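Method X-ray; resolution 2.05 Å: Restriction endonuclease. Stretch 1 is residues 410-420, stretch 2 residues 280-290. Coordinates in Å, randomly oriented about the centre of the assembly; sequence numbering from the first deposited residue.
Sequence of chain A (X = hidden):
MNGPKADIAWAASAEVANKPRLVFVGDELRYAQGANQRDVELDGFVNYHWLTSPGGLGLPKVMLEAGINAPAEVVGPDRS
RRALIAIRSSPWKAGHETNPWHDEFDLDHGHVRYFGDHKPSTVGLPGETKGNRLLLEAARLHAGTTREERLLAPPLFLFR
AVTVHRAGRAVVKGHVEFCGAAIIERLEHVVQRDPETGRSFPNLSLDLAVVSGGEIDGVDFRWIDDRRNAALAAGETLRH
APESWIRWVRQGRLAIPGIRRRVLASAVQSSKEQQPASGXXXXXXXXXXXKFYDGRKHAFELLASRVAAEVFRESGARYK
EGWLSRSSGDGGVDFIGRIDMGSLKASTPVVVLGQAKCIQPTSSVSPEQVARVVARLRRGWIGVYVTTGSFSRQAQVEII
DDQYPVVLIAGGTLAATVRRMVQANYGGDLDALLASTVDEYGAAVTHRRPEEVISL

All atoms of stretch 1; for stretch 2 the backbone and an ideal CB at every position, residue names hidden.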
# COMPACT_ATOMS: atom_id res chain seq x y z
N ALA A 410 9.69 -0.71 -16.74
CA ALA A 410 9.91 -1.05 -18.14
C ALA A 410 11.40 -1.09 -18.48
O ALA A 410 12.25 -1.11 -17.59
CB ALA A 410 9.18 -0.07 -19.05
N GLY A 411 11.70 -1.10 -19.78
CA GLY A 411 13.06 -1.26 -20.26
C GLY A 411 14.06 -0.21 -19.79
O GLY A 411 15.16 -0.55 -19.38
N GLY A 412 13.67 1.06 -19.87
CA GLY A 412 14.54 2.15 -19.47
C GLY A 412 14.86 2.12 -17.99
O GLY A 412 16.02 2.22 -17.58
N THR A 413 13.81 1.99 -17.18
CA THR A 413 13.96 1.93 -15.73
C THR A 413 14.80 0.72 -15.32
O THR A 413 15.67 0.83 -14.46
CB THR A 413 12.60 1.87 -15.02
OG1 THR A 413 11.78 2.96 -15.46
CG2 THR A 413 12.77 1.94 -13.51
N LEU A 414 14.52 -0.42 -15.94
CA LEU A 414 15.26 -1.64 -15.68
C LEU A 414 16.74 -1.48 -16.02
O LEU A 414 17.61 -1.87 -15.23
CB LEU A 414 14.68 -2.81 -16.47
CG LEU A 414 15.49 -4.11 -16.46
CD1 LEU A 414 15.53 -4.72 -15.07
CD2 LEU A 414 14.94 -5.10 -17.47
N ALA A 415 17.02 -0.91 -17.18
CA ALA A 415 18.40 -0.71 -17.63
C ALA A 415 19.16 0.24 -16.71
O ALA A 415 20.29 -0.05 -16.31
CB ALA A 415 18.42 -0.20 -19.06
N ALA A 416 18.53 1.36 -16.38
CA ALA A 416 19.14 2.35 -15.50
C ALA A 416 19.42 1.77 -14.12
O ALA A 416 20.52 1.94 -13.57
CB ALA A 416 18.25 3.58 -15.39
N THR A 417 18.42 1.09 -13.57
CA THR A 417 18.54 0.48 -12.25
C THR A 417 19.65 -0.57 -12.22
O THR A 417 20.48 -0.58 -11.32
CB THR A 417 17.22 -0.18 -11.80
OG1 THR A 417 16.16 0.78 -11.89
CG2 THR A 417 17.33 -0.69 -10.38
N VAL A 418 19.65 -1.45 -13.22
CA VAL A 418 20.66 -2.50 -13.33
C VAL A 418 22.06 -1.91 -13.45
O VAL A 418 23.00 -2.37 -12.80
CB VAL A 418 20.36 -3.44 -14.52
CG1 VAL A 418 21.61 -4.22 -14.91
CG2 VAL A 418 19.23 -4.39 -14.17
N ARG A 419 22.20 -0.87 -14.28
CA ARG A 419 23.48 -0.19 -14.44
C ARG A 419 23.95 0.42 -13.12
O ARG A 419 25.13 0.31 -12.77
CB ARG A 419 23.39 0.88 -15.52
CG ARG A 419 23.56 0.35 -16.93
CD ARG A 419 23.29 1.43 -17.97
NE ARG A 419 23.90 2.70 -17.60
CZ ARG A 419 25.15 3.05 -17.89
NH1 ARG A 419 25.94 2.20 -18.54
NH2 ARG A 419 25.61 4.23 -17.51
N ARG A 420 23.04 1.05 -12.39
CA ARG A 420 23.36 1.62 -11.08
C ARG A 420 23.83 0.54 -10.11
O ARG A 420 24.85 0.70 -9.44
CB ARG A 420 22.16 2.36 -10.51
CG ARG A 420 22.48 3.21 -9.29
CD ARG A 420 21.22 3.74 -8.61
NE ARG A 420 20.29 4.34 -9.56
CZ ARG A 420 19.12 3.81 -9.90
NH1 ARG A 420 18.72 2.68 -9.35
NH2 ARG A 420 18.33 4.43 -10.78
N UNK A 280 22.13 5.12 -26.51
CA UNK A 280 22.57 5.27 -25.13
C UNK A 280 23.25 4.00 -24.61
O UNK A 280 23.17 2.94 -25.23
CB UNK A 280 21.38 5.63 -24.24
N UNK A 281 23.92 4.13 -23.46
CA UNK A 281 24.56 2.99 -22.82
C UNK A 281 23.50 2.08 -22.21
O UNK A 281 23.66 0.86 -22.15
CB UNK A 281 25.55 3.45 -21.75
N UNK A 282 22.41 2.69 -21.75
CA UNK A 282 21.31 1.95 -21.14
C UNK A 282 20.58 1.12 -22.19
O UNK A 282 19.98 0.09 -21.87
CB UNK A 282 20.34 2.91 -20.45
N UNK A 283 20.63 1.57 -23.44
CA UNK A 283 20.04 0.82 -24.55
C UNK A 283 20.81 -0.47 -24.78
O UNK A 283 20.22 -1.55 -24.90
CB UNK A 283 20.02 1.66 -25.83
N UNK A 284 22.13 -0.36 -24.85
CA UNK A 284 23.01 -1.51 -25.02
C UNK A 284 22.87 -2.45 -23.83
O UNK A 284 22.85 -3.68 -23.99
CB UNK A 284 24.46 -1.06 -25.18
N UNK A 285 22.77 -1.87 -22.64
CA UNK A 285 22.56 -2.64 -21.42
C UNK A 285 21.27 -3.45 -21.51
O UNK A 285 21.25 -4.64 -21.20
CB UNK A 285 22.52 -1.71 -20.20
N UNK A 286 20.20 -2.80 -21.95
CA UNK A 286 18.91 -3.45 -22.09
C UNK A 286 18.95 -4.57 -23.13
O UNK A 286 18.35 -5.62 -22.95
CB UNK A 286 17.84 -2.42 -22.47
N UNK A 287 19.67 -4.33 -24.23
CA UNK A 287 19.83 -5.34 -25.26
C UNK A 287 20.56 -6.56 -24.71
O UNK A 287 20.17 -7.70 -24.97
CB UNK A 287 20.58 -4.76 -26.46
N UNK A 288 21.61 -6.31 -23.93
CA UNK A 288 22.34 -7.38 -23.26
C UNK A 288 21.42 -8.16 -22.34
O UNK A 288 21.43 -9.39 -22.33
CB UNK A 288 23.52 -6.81 -22.47
N UNK A 289 20.60 -7.44 -21.57
CA UNK A 289 19.67 -8.06 -20.63
C UNK A 289 18.64 -8.94 -21.34
O UNK A 289 18.30 -10.02 -20.85
CB UNK A 289 18.96 -6.98 -19.81
N UNK A 290 18.14 -8.48 -22.48
CA UNK A 290 17.17 -9.25 -23.24
C UNK A 290 17.80 -10.49 -23.87
O UNK A 290 17.25 -11.58 -23.79
CB UNK A 290 16.54 -8.37 -24.32

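The two helices cross nearly at right angles, 95° between their directions, with axes 8.6 Å apart at closest approach, so only a few positions of stretch 2 can meet stretch 1.

Position 280 precedes the helix, and its CB has nothing of stretch 1 within 5.5 Å. Such an N-cap site suits Ser, Thr, Asp or Asn, whose short polar side chains can accept from a free backbone NH of the first turn. It is Ser280, and Ser280 OG accepts from the backbone N of position 283 at 3.2 Å.

Position 281 points sideways, its ideal CB 3.5 Å from Arg419 NH1. A small residue fits, and an acidic one could answer the charge. The deposited residue is Ala281, whose methyl lies over one face of the guanidinium.

At position 282 the CB also points sideways, 3.9 Å from Ala415 CB and 4.1 Å from Arg419 CD. A long side chain could run on between Gly412, Ala416 and Arg419; the small residues leave room, and the arginine favours Glu or Gln. Glu282 fills the place as a knob among Gly412, Ala415, Ala416 and Arg419. Its OE2 lies 3.6 Å from Ala416 CB, and 4.3 Å from Arg419 NE, beyond salt-bridge range but near enough for attraction. Its carbonyl also matters: Ala415 CB packs 3.2 Å from Glu282 O, so the helices meet here through a methyl against backbone.

Positions 283 and 284 meet nothing of stretch 1, so any helix-compatible residue would do; they are Ala283 and Ala284.

Position 285 points toward stretch 1, with Arg419 CD 3.9 Å and Ala415 CB 4.5 Å from the ideal CB. So close an approach calls for something compact, such as Ala, Ser, Thr or Val. Thr285 suits both surroundings: OG1 lies 3.3 Å from Arg419 CD, near the guanidinium plane, while donating to Ala281 O at 2.9 Å, and its methyl CG2 is 4.4 Å from Val418 CG1.

The CA of position 286 lies 5.3 Å from the CA of Ala415, the nearest CA pair across the stretches. The CB points sideways, 4.1 Å from Ala415 CB, and beyond it lie Gly411 and the apolar Leu414, so Leu, Met or Ile would suit. Leu286 brings its end nearer: CD1 is 3.7 Å from Gly411 O and 4.2 Å from Leu414 CD2. The bare glycine leaves room for this rotamer: an ideal CB on Gly411 would lie 2.8 Å from Leu286 CD2, a clash.

Positions 287 and 288 are out of reach and impose little; Gln287 and Thr288 occupy them, Thr288 OG1 donating to Ala284 O at 2.9 Å.

Position 289 points toward stretch 1, but its CB is still 5.0 Å from Leu414 CD2, a gap walled by Leu414 and Val418 that asks for a longer apolar side chain. Leu289 spans it, CD1 lying 4.0 Å from Leu414 CG and 3.9 Å from Val418 CG2.

Position 290 points sideways without contact, leaving the choice open; Tyr290 leads away, its OH hydrogen-bonded elsewhere in the structure.

Stretch 2 (280-290) SAEAATLQTLY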
# COMPACT_ATOMS: atom_id res chain seq x y z
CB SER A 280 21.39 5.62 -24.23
OG SER A 280 20.38 4.63 -24.31
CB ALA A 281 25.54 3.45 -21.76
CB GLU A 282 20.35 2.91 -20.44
CG GLU A 282 21.02 3.78 -19.39
CD GLU A 282 20.04 4.68 -18.66
OE1 GLU A 282 18.87 4.77 -19.08
OE2 GLU A 282 20.45 5.30 -17.65
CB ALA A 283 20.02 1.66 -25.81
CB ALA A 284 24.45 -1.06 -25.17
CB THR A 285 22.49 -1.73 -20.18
OG1 THR A 285 23.75 -1.07 -20.00
CG2 THR A 285 22.18 -2.54 -18.93
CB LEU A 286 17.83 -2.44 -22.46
CG LEU A 286 16.41 -3.00 -22.59
CD1 LEU A 286 15.97 -3.62 -21.27
CD2 LEU A 286 15.45 -1.92 -23.04
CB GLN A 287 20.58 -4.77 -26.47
CG GLN A 287 19.78 -3.75 -27.25
CD GLN A 287 18.46 -4.30 -27.74
OE1 GLN A 287 17.41 -3.66 -27.58
NE2 GLN A 287 18.49 -5.49 -28.33
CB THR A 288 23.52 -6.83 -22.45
OG1 THR A 288 24.38 -6.06 -23.31
CG2 THR A 288 24.32 -7.96 -21.83
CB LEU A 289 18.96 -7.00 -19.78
CG LEU A 289 19.82 -6.25 -18.76
CD1 LEU A 289 18.99 -5.22 -18.02
CD2 LEU A 289 20.47 -7.22 -17.79
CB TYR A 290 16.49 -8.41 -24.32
CG TYR A 290 15.69 -9.24 -25.29
CD1 TYR A 290 14.53 -9.89 -24.89
CD2 TYR A 290 16.11 -9.40 -26.61
CE1 TYR A 290 13.80 -10.66 -25.77
CE2 TYR A 290 15.38 -10.17 -27.50
CZ TYR A 290 14.23 -10.80 -27.07
OH TYR A 290 13.50 -11.57 -27.95
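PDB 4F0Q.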